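Local coordinates for protein nitroalkane oxidase (Podospora anserina, PDB 3MKH) that oxidises nitroalkanes to aldehydes or ketones with FAD and molecular oxygen, releasing nitrite and hydrogen peroxide after a substrate proton is removed to form a carbanion, at residues A[290-295]-A[383-388]; A[366-371]-A[387-392]; A[216-221]-A[249-254]; A[160-165]-A[207-212]. One frame throughout, in Å; residues are numbered along the deposited sequence.

Interaction 1: A[290-295]-A[383-388]; sequences DAALKF and RPFSDL
A291, A292 and F295 on helix 262-298 meet R383, P384 and F385, where the chain runs into helix 385-392: a helix packs against the loop that leads into a second helix, in the helical C-terminal domain of the acyl-CoA dehydrogenase fold. The apolar part centres on F385. Its CG lies anti to the carbonyl carbon (chi1 -54°), and the ring reaches the helix between two alanines. F385 CE1 comes within 3.6 Å of A291 CB, an approach neither squarely over the face nor at the edge. F385 CE1 also stands 3.7 Å from A292 N, which lies in the ring plane at the rim, while CZ borders the A291 carbonyl. P384 adds its CG, 3.9 Å from A291 CB. With only methyl groups at A291 and A292, the ring rim comes up to the helix backbone. Beyond A292, F385 also packs on V370 and V374 of helix 345-374, and V374 belongs to the FAD site.

The polar-aromatic part pairs F295 with R383. The arginine chain is extended from CG to NE, and the phenyl ring, which also touches the FAD-binding residue R301, stands nearly upright on the guanidinium, with the two planes 85° apart. F295 thus offers its edge and R383 its flat face: F295 CD2 lies 3.6 Å from R383 NH1, and F295 CE2 sits 3.8 Å above the middle of the R383 guanidinium.

Interaction 2: A[366-371]-A[387-392]; sequences ACTDVI and DLLNTA
C367 of helix 345-374 points its side chain at L388, L389 and A392 of helix 385-392, and around it two nearly antiparallel segments pack. Their axes approach to 9.1 Å with a signed crossing angle of -160°. This is apolar helix-helix packing in the C-terminal domain of the acyl-CoA dehydrogenase family.

Most of the contact is van der Waals. C367 CB lies 3.7 Å from L389 CA, so here the cysteine rests on the opposing backbone. With SG anti to the carbonyl carbon (chi1 -71°), the C367 sulfur lies near the L388 carbonyl and is 3.8 Å from A392 CB and equally close to L388 CB. L389 answers from the other helix with both branches. L389 CD1 touches C367 CB and T368 CG2 at 4.0 Å each, and L389 CD2 meets I371 CD1 at 3.8 Å, where the two side chains cross at about a right angle. T368 gives only its methyl to the interface; its hydroxyl bonds to the backbone oxygens of K365 and V364, one turn back.

Between the two segments the contact is apolar. Within helix 385-392, T391 OG1 donates to D387 O over 2.8 Å, and T391 N reaches the same oxygen from the opposite face of the carbonyl plane.

V364, I397 and V393 of a neighbouring subunit pack on T368, I371 and L389 respectively, and N390 hydrogen-bonds to Y379 and N390 of that subunit, which places the pair at a tetramer interface. Within the chain, L284 of helix 262-298 packs against L388, T391 and A392, and helix 311-340 touches A366, D369 and V370.

Interaction 3: A[216-221]-A[249-254]; sequences LDRNGE and RVPTKN
N219, at the end of helix 213-219, and R249, on strand 242-251, join through paired hydrogen bonds in which the asparagine amide imitates a peptide group. From N219 CB, chi1 of -81° sets CG anti to the carbonyl carbon, and there the amide faces both backbone polar atoms of R249. N219 OD1 accepts from R249 N at 2.9 Å; the N-H points almost straight at the oxygen but comes from above the amide plane. N219 OD1 also lies 3.6 Å from R249 CB. At the other tip, N219 ND2 donates to R249 O over 3.1 Å in a nearly linear bond (177°) within its own amide plane, and it has a second acceptor one turn back, D215 O.

R249 O takes two full bonds, from N219 ND2 and R218 NH2, and a weak third from R218 NH1. The R218 chain bends at chi3 (51°), which turns NE aside; R218 NH2 lies 2.9 Å from R249 O, in the carbonyl plane. R218 NH2 also stands 3.8 Å from P251 CD and forms a salt bridge with D215, which helps fix the guanidinium.

The contact fastens the end of a short surface helix to strand 242-251 in the β-domain, away from the FAD. G220, with positive phi, ends the helix. On the same helix, L216 packs on V211 of strand 206-212 and on V248, while V250 of the gripped strand pairs through its backbone with W162 of strand 161-168.

Interaction 4: A[160-165]-A[207-212]; sequences DEWVIN and MIILVT
W162 and M207 meet tip to tip where strand 161-168 faces strand 206-212, two strands of the mixed sheet that forms the β-domain between the helical domains of the acyl-CoA dehydrogenase fold. The segment axes cross at 90° with a closest approach of 9.8 Å, so side chains rather than backbones fill the gap.

The tight part is this Met-aromatic contact. M207 is bent at chi3 (66°), which lays its methyl CE over the indole face, 3.7 Å from the centre of the W162 six-membered ring and only 10° off its normal: a CH-pi contact. M207 SD follows over the same face, nearer the rim, 3.7 Å from W162 CZ3. Further along, I164 CD1 fits between I209 CG2 (3.9 Å) and V211 CG2 (3.8 Å).

The looser join lies between these two groups, where W162 CB and I209 CD1 stay 4.2 Å apart. W162 is also the partly exposed member of the contact, whereas M207, I209, I164 and V211 are buried; V255, T193 and D191 pack around the indole.

Only carbon and sulfur meet here, so this contact probably rests on dispersion and exclusion of water, while the strands' backbone bonds go to other neighbours.

How the interactions relate
The four contacts form two pairs on opposite sides of the chain's centre. Interactions 1 and 2, with centres 8 Å apart, share helix 385-392 and touch where A292 CB lies 3.8 Å from V370 CG1 in the C-terminal helical domain. Interactions 3 and 4, also 8 Å apart between centres, lie in the β-domain: L210 N probably hydrogen-bonds to N254 O at 2.8 Å, and strand 206-212 leads directly into helix 213-219. Between the pairs, centres are 41 to 47 Å apart. The helical pair lies nearer a flavin: F295 is about 6 Å and I371 about 8 Å from bound FAD, against about 13 Å for V211, all measured from the side chain.

Interaction 1: A[290-295]-A[383-388]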
loop_
_atom_site.group_PDB
_atom_site.type_symbol
_atom_site.label_atom_id
_atom_site.label_comp_id
_atom_site.label_asym_id
_atom_site.label_seq_id
_atom_site.Cartn_x
_atom_site.Cartn_y
_atom_site.Cartn_z
ATOM N N ASP A 290 2.668 16.067 14.740
ATOM C CA ASP A 290 2.616 17.345 15.451
ATOM C C ASP A 290 2.906 18.543 14.560
ATOM O O ASP A 290 2.231 19.569 14.661
ATOM C CB ASP A 290 3.602 17.356 16.617
ATOM C CG ASP A 290 3.127 16.510 17.807
ATOM O OD1 ASP A 290 1.978 16.021 17.807
ATOM O OD2 ASP A 290 3.922 16.342 18.749
ATOM N N ALA A 291 3.927 18.428 13.712
ATOM C CA ALA A 291 4.293 19.537 12.831
ATOM C C ALA A 291 3.209 19.824 11.777
ATOM O O ALA A 291 2.924 20.980 11.463
ATOM C CB ALA A 291 5.645 19.273 12.172
ATOM N N ALA A 292 2.599 18.775 11.244
ATOM C CA ALA A 292 1.507 18.935 10.275
ATOM C C ALA A 292 0.244 19.518 10.920
ATOM O O ALA A 292 -0.426 20.384 10.337
ATOM C CB ALA A 292 1.192 17.599 9.587
ATOM N N LEU A 293 -0.078 19.043 12.118
ATOM C CA LEU A 293 -1.232 19.549 12.859
ATOM C C LEU A 293 -1.024 21.019 13.199
ATOM O O LEU A 293 -1.938 21.827 13.083
ATOM C CB LEU A 293 -1.464 18.731 14.140
ATOM C CG LEU A 293 -2.756 18.997 14.919
ATOM C CD1 LEU A 293 -3.964 18.581 14.105
ATOM C CD2 LEU A 293 -2.735 18.229 16.237
ATOM N N LYS A 294 0.192 21.367 13.600
ATOM C CA LYS A 294 0.537 22.755 13.887
ATOM C C LYS A 294 0.342 23.640 12.649
ATOM O O LYS A 294 -0.254 24.715 12.721
ATOM C CB LYS A 294 1.984 22.844 14.367
ATOM C CG LYS A 294 2.424 24.239 14.821
ATOM C CD LYS A 294 3.767 24.147 15.561
ATOM C CE LYS A 294 4.055 25.389 16.404
ATOM N NZ LYS A 294 4.240 26.606 15.570
ATOM N N PHE A 295 0.863 23.181 11.519
ATOM C CA PHE A 295 0.709 23.878 10.250
ATOM C C PHE A 295 -0.777 24.039 9.914
ATOM O O PHE A 295 -1.225 25.120 9.551
ATOM C CB PHE A 295 1.470 23.106 9.163
ATOM C CG PHE A 295 1.317 23.659 7.773
ATOM C CD1 PHE A 295 0.315 23.192 6.934
ATOM C CD2 PHE A 295 2.198 24.602 7.293
ATOM C CE1 PHE A 295 0.177 23.679 5.645
ATOM C CE2 PHE A 295 2.073 25.094 6.010
ATOM C CZ PHE A 295 1.063 24.627 5.182
ATOM N N ARG A 383 11.170 24.423 6.903
ATOM C CA ARG A 383 10.203 23.623 7.635
ATOM C C ARG A 383 10.816 22.237 7.906
ATOM O O ARG A 383 11.773 21.857 7.251
ATOM C CB ARG A 383 8.890 23.526 6.840
ATOM C CG ARG A 383 8.208 24.878 6.572
ATOM C CD ARG A 383 6.782 24.695 6.009
ATOM N NE ARG A 383 6.204 25.984 5.627
ATOM C CZ ARG A 383 5.497 26.753 6.449
ATOM N NH1 ARG A 383 5.272 26.364 7.703
ATOM N NH2 ARG A 383 5.017 27.910 6.018
ATOM N N PRO A 384 10.282 21.493 8.891
ATOM C CA PRO A 384 10.949 20.263 9.351
ATOM C C PRO A 384 10.678 18.999 8.535
ATOM O O PRO A 384 11.315 17.991 8.825
ATOM C CB PRO A 384 10.368 20.067 10.750
ATOM C CG PRO A 384 8.968 20.613 10.632
ATOM C CD PRO A 384 9.125 21.840 9.740
ATOM N N PHE A 385 9.773 19.044 7.556
ATOM C CA PHE A 385 9.266 17.823 6.927
ATOM C C PHE A 385 10.301 17.061 6.108
ATOM O O PHE A 385 10.323 15.835 6.134
ATOM C CB PHE A 385 7.997 18.123 6.117
ATOM C CG PHE A 385 6.935 18.812 6.936
ATOM C CD1 PHE A 385 6.165 18.090 7.830
ATOM C CD2 PHE A 385 6.753 20.179 6.855
ATOM C CE1 PHE A 385 5.204 18.718 8.614
ATOM C CE2 PHE A 385 5.805 20.823 7.643
ATOM C CZ PHE A 385 5.020 20.079 8.517
ATOM N N SER A 386 11.167 17.776 5.398
ATOM C CA SER A 386 12.201 17.107 4.617
ATOM C C SER A 386 13.184 16.363 5.531
ATOM O O SER A 386 13.520 15.206 5.284
ATOM C CB SER A 386 12.944 18.110 3.729
ATOM O OG SER A 386 13.987 17.483 3.018
ATOM N N ASP A 387 13.636 17.031 6.585
ATOM C CA ASP A 387 14.561 16.410 7.525
ATOM C C ASP A 387 13.924 15.199 8.197
ATOM O O ASP A 387 14.610 14.206 8.454
ATOM C CB ASP A 387 15.006 17.403 8.594
ATOM C CG ASP A 387 16.035 18.396 8.079
ATOM O OD1 ASP A 387 16.551 18.206 6.948
ATOM O OD2 ASP A 387 16.326 19.360 8.821
ATOM N N LEU A 388 12.627 15.281 8.504
ATOM C CA LEU A 388 11.932 14.125 9.096
ATOM C C LEU A 388 11.987 12.913 8.165
ATOM O O LEU A 388 12.360 11.825 8.582
ATOM C CB LEU A 388 10.480 14.459 9.462
ATOM C CG LEU A 388 10.366 15.254 10.765
ATOM C CD1 LEU A 388 9.032 15.969 10.831
ATOM C CD2 LEU A 388 10.535 14.298 11.938
#

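Interaction 2: A[366-371]-A[387-392]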
loop_
_atom_site.group_PDB
_atom_site.type_symbol
_atom_site.label_atom_id
_atom_site.label_comp_id
_atom_site.label_asym_id
_atom_site.label_seq_id
_atom_site.Cartn_x
_atom_site.Cartn_y
_atom_site.Cartn_z
ATOM N N ALA A 366 4.551 7.657 7.095
ATOM C CA ALA A 366 4.010 8.831 7.764
ATOM C C ALA A 366 4.637 10.112 7.244
ATOM O O ALA A 366 3.949 11.119 7.085
ATOM C CB ALA A 366 4.231 8.739 9.270
ATOM N N CYS A 367 5.957 10.099 7.050
ATOM C CA CYS A 367 6.643 11.295 6.586
ATOM C C CYS A 367 6.224 11.653 5.154
ATOM O O CYS A 367 6.028 12.832 4.841
ATOM C CB CYS A 367 8.162 11.146 6.727
ATOM S SG CYS A 367 8.737 11.180 8.451
ATOM N N THR A 368 6.056 10.644 4.296
ATOM C CA THR A 368 5.629 10.911 2.919
ATOM C C THR A 368 4.178 11.390 2.893
ATOM O O THR A 368 3.840 12.300 2.136
ATOM C CB THR A 368 5.854 9.697 1.940
ATOM O OG1 THR A 368 5.292 8.498 2.490
ATOM C CG2 THR A 368 7.338 9.471 1.720
ATOM N N ASP A 369 3.329 10.783 3.726
ATOM C CA ASP A 369 1.930 11.212 3.836
ATOM C C ASP A 369 1.829 12.655 4.297
ATOM O O ASP A 369 1.026 13.433 3.782
ATOM C CB ASP A 369 1.161 10.344 4.839
ATOM C CG ASP A 369 0.618 9.075 4.226
ATOM O OD1 ASP A 369 0.634 8.950 2.983
ATOM O OD2 ASP A 369 0.160 8.197 4.996
ATOM N N VAL A 370 2.619 13.007 5.308
ATOM C CA VAL A 370 2.565 14.358 5.842
ATOM C C VAL A 370 3.055 15.401 4.823
ATOM O O VAL A 370 2.520 16.508 4.731
ATOM C CB VAL A 370 3.347 14.429 7.172
ATOM C CG1 VAL A 370 3.752 15.821 7.464
ATOM C CG2 VAL A 370 2.482 13.822 8.299
ATOM N N ILE A 371 4.068 15.044 4.047
ATOM C CA ILE A 371 4.530 15.917 2.965
ATOM C C ILE A 371 3.390 16.187 1.958
ATOM O O ILE A 371 3.156 17.321 1.551
ATOM C CB ILE A 371 5.775 15.310 2.293
ATOM C CG1 ILE A 371 7.007 15.570 3.178
ATOM C CG2 ILE A 371 5.976 15.854 0.873
ATOM C CD1 ILE A 371 8.212 14.688 2.832
ATOM N N ASP A 387 13.636 17.031 6.585
ATOM C CA ASP A 387 14.561 16.410 7.525
ATOM C C ASP A 387 13.924 15.199 8.197
ATOM O O ASP A 387 14.610 14.206 8.454
ATOM C CB ASP A 387 15.006 17.403 8.594
ATOM C CG ASP A 387 16.035 18.396 8.079
ATOM O OD1 ASP A 387 16.551 18.206 6.948
ATOM O OD2 ASP A 387 16.326 19.360 8.821
ATOM N N LEU A 388 12.627 15.281 8.504
ATOM C CA LEU A 388 11.932 14.125 9.096
ATOM C C LEU A 388 11.987 12.913 8.165
ATOM O O LEU A 388 12.360 11.825 8.582
ATOM C CB LEU A 388 10.480 14.459 9.462
ATOM C CG LEU A 388 10.366 15.254 10.765
ATOM C CD1 LEU A 388 9.032 15.969 10.831
ATOM C CD2 LEU A 388 10.535 14.298 11.938
ATOM N N LEU A 389 11.611 13.104 6.902
ATOM C CA LEU A 389 11.709 12.031 5.900
ATOM C C LEU A 389 13.143 11.461 5.803
ATOM O O LEU A 389 13.365 10.252 5.858
ATOM C CB LEU A 389 11.287 12.576 4.518
ATOM C CG LEU A 389 11.425 11.565 3.378
ATOM C CD1 LEU A 389 10.654 10.290 3.742
ATOM C CD2 LEU A 389 10.935 12.140 2.044
ATOM N N ASN A 390 14.123 12.342 5.660
ATOM C CA ASN A 390 15.497 11.889 5.515
ATOM C C ASN A 390 16.084 11.255 6.769
ATOM O O ASN A 390 17.106 10.577 6.701
ATOM C CB ASN A 390 16.385 13.003 4.989
ATOM C CG ASN A 390 16.177 13.227 3.513
ATOM O OD1 ASN A 390 16.467 12.351 2.715
ATOM N ND2 ASN A 390 15.621 14.376 3.148
ATOM N N THR A 391 15.435 11.472 7.902
ATOM C CA THR A 391 15.780 10.730 9.118
ATOM C C THR A 391 15.087 9.377 9.073
ATOM O O THR A 391 15.691 8.326 9.319
ATOM C CB THR A 391 15.354 11.522 10.386
ATOM O OG1 THR A 391 16.008 12.798 10.390
ATOM C CG2 THR A 391 15.728 10.755 11.674
ATOM N N ALA A 392 13.805 9.400 8.733
ATOM C CA ALA A 392 12.986 8.194 8.779
ATOM C C ALA A 392 13.487 7.089 7.844
ATOM O O ALA A 392 13.424 5.892 8.187
ATOM C CB ALA A 392 11.510 8.550 8.463
#

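Interaction 3: A[216-221]-A[249-254]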
loop_
_atom_site.group_PDB
_atom_site.type_symbol
_atom_site.label_atom_id
_atom_site.label_comp_id
_atom_site.label_asym_id
_atom_site.label_seq_id
_atom_site.Cartn_x
_atom_site.Cartn_y
_atom_site.Cartn_z
ATOM N N LEU A 216 44.707 0.887 21.034
ATOM C CA LEU A 216 45.082 1.504 19.762
ATOM C C LEU A 216 46.355 2.322 19.897
ATOM O O LEU A 216 47.232 2.245 19.046
ATOM C CB LEU A 216 43.941 2.363 19.198
ATOM C CG LEU A 216 42.698 1.547 18.821
ATOM C CD1 LEU A 216 41.597 2.441 18.303
ATOM C CD2 LEU A 216 43.036 0.467 17.784
ATOM N N ASP A 217 46.459 3.093 20.972
ATOM C CA ASP A 217 47.631 3.944 21.189
ATOM C C ASP A 217 48.861 3.074 21.429
ATOM O O ASP A 217 49.959 3.384 20.974
ATOM C CB ASP A 217 47.432 4.855 22.408
ATOM C CG ASP A 217 46.378 5.938 22.187
ATOM O OD1 ASP A 217 45.971 6.186 21.025
ATOM O OD2 ASP A 217 45.975 6.561 23.195
ATOM N N ARG A 218 48.670 1.985 22.160
ATOM C CA ARG A 218 49.769 1.077 22.469
ATOM C C ARG A 218 50.303 0.436 21.186
ATOM O O ARG A 218 51.514 0.284 21.007
ATOM C CB ARG A 218 49.305 0.016 23.477
ATOM C CG ARG A 218 50.314 -1.083 23.754
ATOM C CD ARG A 218 49.805 -1.998 24.866
ATOM N NE ARG A 218 48.446 -2.475 24.606
ATOM C CZ ARG A 218 48.156 -3.474 23.779
ATOM N NH1 ARG A 218 49.131 -4.101 23.126
ATOM N NH2 ARG A 218 46.892 -3.844 23.601
ATOM N N ASN A 219 49.395 0.071 20.289
ATOM C CA ASN A 219 49.766 -0.507 19.008
ATOM C C ASN A 219 50.438 0.458 18.030
ATOM O O ASN A 219 51.042 0.016 17.054
ATOM C CB ASN A 219 48.554 -1.158 18.342
ATOM C CG ASN A 219 48.269 -2.528 18.892
ATOM O OD1 ASN A 219 48.844 -3.517 18.443
ATOM N ND2 ASN A 219 47.385 -2.598 19.876
ATOM N N GLY A 220 50.304 1.759 18.270
ATOM C CA GLY A 220 51.033 2.764 17.509
ATOM C C GLY A 220 50.449 3.204 16.173
ATOM O O GLY A 220 49.386 2.739 15.758
ATOM N N GLU A 221 51.161 4.105 15.492
ATOM C CA GLU A 221 50.685 4.698 14.238
ATOM C C GLU A 221 50.272 3.645 13.214
ATOM O O GLU A 221 50.932 2.614 13.059
ATOM C CB GLU A 221 51.758 5.591 13.608
ATOM C CG GLU A 221 52.413 6.581 14.551
ATOM C CD GLU A 221 53.514 7.382 13.865
ATOM O OE1 GLU A 221 54.296 8.056 14.574
ATOM O OE2 GLU A 221 53.600 7.330 12.613
ATOM N N ARG A 249 46.864 -5.590 18.198
ATOM C CA ARG A 249 47.093 -6.700 19.110
ATOM C C ARG A 249 46.536 -6.405 20.494
ATOM O O ARG A 249 46.796 -5.347 21.066
ATOM C CB ARG A 249 48.592 -7.005 19.204
ATOM C CG ARG A 249 49.220 -7.337 17.857
ATOM C CD ARG A 249 50.689 -7.757 17.991
ATOM N NE ARG A 249 51.211 -8.301 16.733
ATOM C CZ ARG A 249 51.619 -7.554 15.708
ATOM N NH1 ARG A 249 51.560 -6.230 15.785
ATOM N NH2 ARG A 249 52.081 -8.129 14.599
ATOM N N VAL A 250 45.777 -7.355 21.036
ATOM C CA VAL A 250 45.217 -7.185 22.368
ATOM C C VAL A 250 45.406 -8.452 23.207
ATOM O O VAL A 250 45.475 -9.564 22.675
ATOM C CB VAL A 250 43.711 -6.819 22.312
ATOM C CG1 VAL A 250 43.515 -5.492 21.580
ATOM C CG2 VAL A 250 42.910 -7.941 21.657
ATOM N N PRO A 251 45.495 -8.279 24.524
ATOM C CA PRO A 251 45.662 -9.426 25.420
ATOM C C PRO A 251 44.374 -10.242 25.479
ATOM O O PRO A 251 43.310 -9.802 25.009
ATOM C CB PRO A 251 45.997 -8.774 26.766
ATOM C CG PRO A 251 45.365 -7.404 26.691
ATOM C CD PRO A 251 45.479 -6.989 25.242
ATOM N N THR A 252 44.461 -11.433 26.048
ATOM C CA THR A 252 43.336 -12.351 26.007
ATOM C C THR A 252 42.172 -11.888 26.881
ATOM O O THR A 252 41.030 -12.271 26.645
ATOM C CB THR A 252 43.766 -13.782 26.387
ATOM O OG1 THR A 252 44.374 -13.758 27.682
ATOM C CG2 THR A 252 44.761 -14.325 25.365
ATOM N N LYS A 253 42.445 -11.055 27.878
ATOM C CA LYS A 253 41.348 -10.495 28.670
ATOM C C LYS A 253 40.368 -9.706 27.792
ATOM O O LYS A 253 39.199 -9.558 28.148
ATOM C CB LYS A 253 41.860 -9.612 29.813
ATOM C CG LYS A 253 42.591 -8.359 29.384
ATOM C CD LYS A 253 42.991 -7.525 30.590
ATOM C CE LYS A 253 43.726 -6.271 30.176
ATOM N NZ LYS A 253 44.188 -5.475 31.333
ATOM N N ASN A 254 40.847 -9.206 26.648
ATOM C CA ASN A 254 40.008 -8.395 25.753
ATOM C C ASN A 254 38.926 -9.197 25.036
ATOM O O ASN A 254 37.984 -8.622 24.474
ATOM C CB ASN A 254 40.852 -7.653 24.704
ATOM C CG ASN A 254 41.420 -6.337 25.215
ATOM O OD1 ASN A 254 41.301 -5.293 24.556
ATOM N ND2 ASN A 254 42.063 -6.377 26.360
#

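Interaction 4: A[160-165]-A[207-212]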
loop_
_atom_site.group_PDB
_atom_site.type_symbol
_atom_site.label_atom_id
_atom_site.label_comp_id
_atom_site.label_asym_id
_atom_site.label_seq_id
_atom_site.Cartn_x
_atom_site.Cartn_y
_atom_site.Cartn_z
ATOM N N ASP A 160 50.220 -15.070 23.128
ATOM C CA ASP A 160 49.237 -14.657 24.127
ATOM C C ASP A 160 48.519 -13.349 23.756
ATOM O O ASP A 160 47.988 -12.654 24.616
ATOM C CB ASP A 160 49.875 -14.547 25.516
ATOM C CG ASP A 160 50.924 -13.454 25.594
ATOM O OD1 ASP A 160 51.410 -13.010 24.530
ATOM O OD2 ASP A 160 51.263 -13.040 26.726
ATOM N N GLU A 161 48.505 -13.010 22.477
ATOM C CA GLU A 161 47.704 -11.872 22.052
ATOM C C GLU A 161 46.851 -12.204 20.829
ATOM O O GLU A 161 47.249 -12.993 19.973
ATOM C CB GLU A 161 48.576 -10.629 21.845
ATOM C CG GLU A 161 49.904 -10.886 21.178
ATOM C CD GLU A 161 50.787 -9.646 21.114
ATOM O OE1 GLU A 161 50.630 -8.739 21.969
ATOM O OE2 GLU A 161 51.637 -9.586 20.200
ATOM N N TRP A 162 45.658 -11.623 20.774
ATOM C CA TRP A 162 44.832 -11.706 19.581
ATOM C C TRP A 162 45.201 -10.567 18.645
ATOM O O TRP A 162 45.426 -9.442 19.078
ATOM C CB TRP A 162 43.340 -11.657 19.943
ATOM C CG TRP A 162 42.847 -12.969 20.483
ATOM C CD1 TRP A 162 42.843 -13.372 21.795
ATOM C CD2 TRP A 162 42.313 -14.057 19.727
ATOM N NE1 TRP A 162 42.333 -14.641 21.895
ATOM C CE2 TRP A 162 42.002 -15.088 20.641
ATOM C CE3 TRP A 162 42.081 -14.271 18.361
ATOM C CZ2 TRP A 162 41.461 -16.307 20.236
ATOM C CZ3 TRP A 162 41.527 -15.482 17.962
ATOM C CH2 TRP A 162 41.229 -16.486 18.899
ATOM N N VAL A 163 45.266 -10.862 17.357
ATOM C CA VAL A 163 45.651 -9.853 16.388
ATOM C C VAL A 163 44.499 -9.609 15.424
ATOM O O VAL A 163 44.021 -10.530 14.774
ATOM C CB VAL A 163 46.924 -10.265 15.632
ATOM C CG1 VAL A 163 47.324 -9.185 14.640
ATOM C CG2 VAL A 163 48.055 -10.514 16.624
ATOM N N ILE A 164 44.060 -8.357 15.343
ATOM C CA ILE A 164 42.864 -8.015 14.588
ATOM C C ILE A 164 43.206 -7.232 13.325
ATOM O O ILE A 164 44.003 -6.296 13.362
ATOM C CB ILE A 164 41.897 -7.189 15.463
ATOM C CG1 ILE A 164 41.412 -8.034 16.642
ATOM C CG2 ILE A 164 40.697 -6.729 14.650
ATOM C CD1 ILE A 164 40.911 -7.214 17.801
ATOM N N ASN A 165 42.595 -7.631 12.213
ATOM C CA ASN A 165 42.727 -6.934 10.941
ATOM C C ASN A 165 41.386 -6.873 10.220
ATOM O O ASN A 165 40.661 -7.872 10.127
ATOM C CB ASN A 165 43.738 -7.644 10.032
ATOM C CG ASN A 165 45.170 -7.445 10.474
ATOM O OD1 ASN A 165 45.728 -6.360 10.336
ATOM N ND2 ASN A 165 45.777 -8.499 11.011
ATOM N N MET A 207 33.502 -14.192 16.854
ATOM C CA MET A 207 33.912 -13.702 18.161
ATOM C C MET A 207 33.513 -12.248 18.344
ATOM O O MET A 207 33.231 -11.552 17.378
ATOM C CB MET A 207 35.436 -13.746 18.303
ATOM C CG MET A 207 36.123 -15.049 17.964
ATOM S SD MET A 207 37.920 -14.852 18.005
ATOM C CE MET A 207 38.203 -14.528 19.736
ATOM N N ILE A 208 33.525 -11.786 19.588
ATOM C CA ILE A 208 33.544 -10.353 19.861
ATOM C C ILE A 208 34.775 -10.047 20.711
ATOM O O ILE A 208 35.004 -10.677 21.758
ATOM C CB ILE A 208 32.272 -9.875 20.585
ATOM C CG1 ILE A 208 31.026 -10.231 19.764
ATOM C CG2 ILE A 208 32.346 -8.357 20.863
ATOM C CD1 ILE A 208 29.719 -9.810 20.421
ATOM N N ILE A 209 35.589 -9.105 20.249
ATOM C CA ILE A 209 36.802 -8.727 20.979
ATOM C C ILE A 209 36.766 -7.242 21.254
ATOM O O ILE A 209 36.493 -6.452 20.349
ATOM C CB ILE A 209 38.082 -9.061 20.169
ATOM C CG1 ILE A 209 38.047 -10.525 19.723
ATOM C CG2 ILE A 209 39.336 -8.763 20.974
ATOM C CD1 ILE A 209 39.323 -10.992 19.059
ATOM N N LEU A 210 37.033 -6.866 22.502
ATOM C CA LEU A 210 37.115 -5.469 22.879
ATOM C C LEU A 210 38.375 -4.827 22.319
ATOM O O LEU A 210 39.430 -5.459 22.252
ATOM C CB LEU A 210 37.066 -5.304 24.407
ATOM C CG LEU A 210 35.838 -5.901 25.101
ATOM C CD1 LEU A 210 35.848 -5.619 26.618
ATOM C CD2 LEU A 210 34.545 -5.405 24.426
ATOM N N VAL A 211 38.242 -3.571 21.905
ATOM C CA VAL A 211 39.378 -2.742 21.518
ATOM C C VAL A 211 39.193 -1.351 22.126
ATOM O O VAL A 211 38.225 -0.646 21.816
ATOM C CB VAL A 211 39.505 -2.605 19.979
ATOM C CG1 VAL A 211 40.643 -1.637 19.616
ATOM C CG2 VAL A 211 39.734 -3.967 19.339
ATOM N N THR A 212 40.127 -0.955 22.987
ATOM C CA THR A 212 40.041 0.335 23.658
ATOM C C THR A 212 40.960 1.329 22.969
ATOM O O THR A 212 41.865 0.938 22.229
ATOM C CB THR A 212 40.444 0.246 25.153
ATOM O OG1 THR A 212 41.848 -0.048 25.265
ATOM C CG2 THR A 212 39.642 -0.831 25.861
#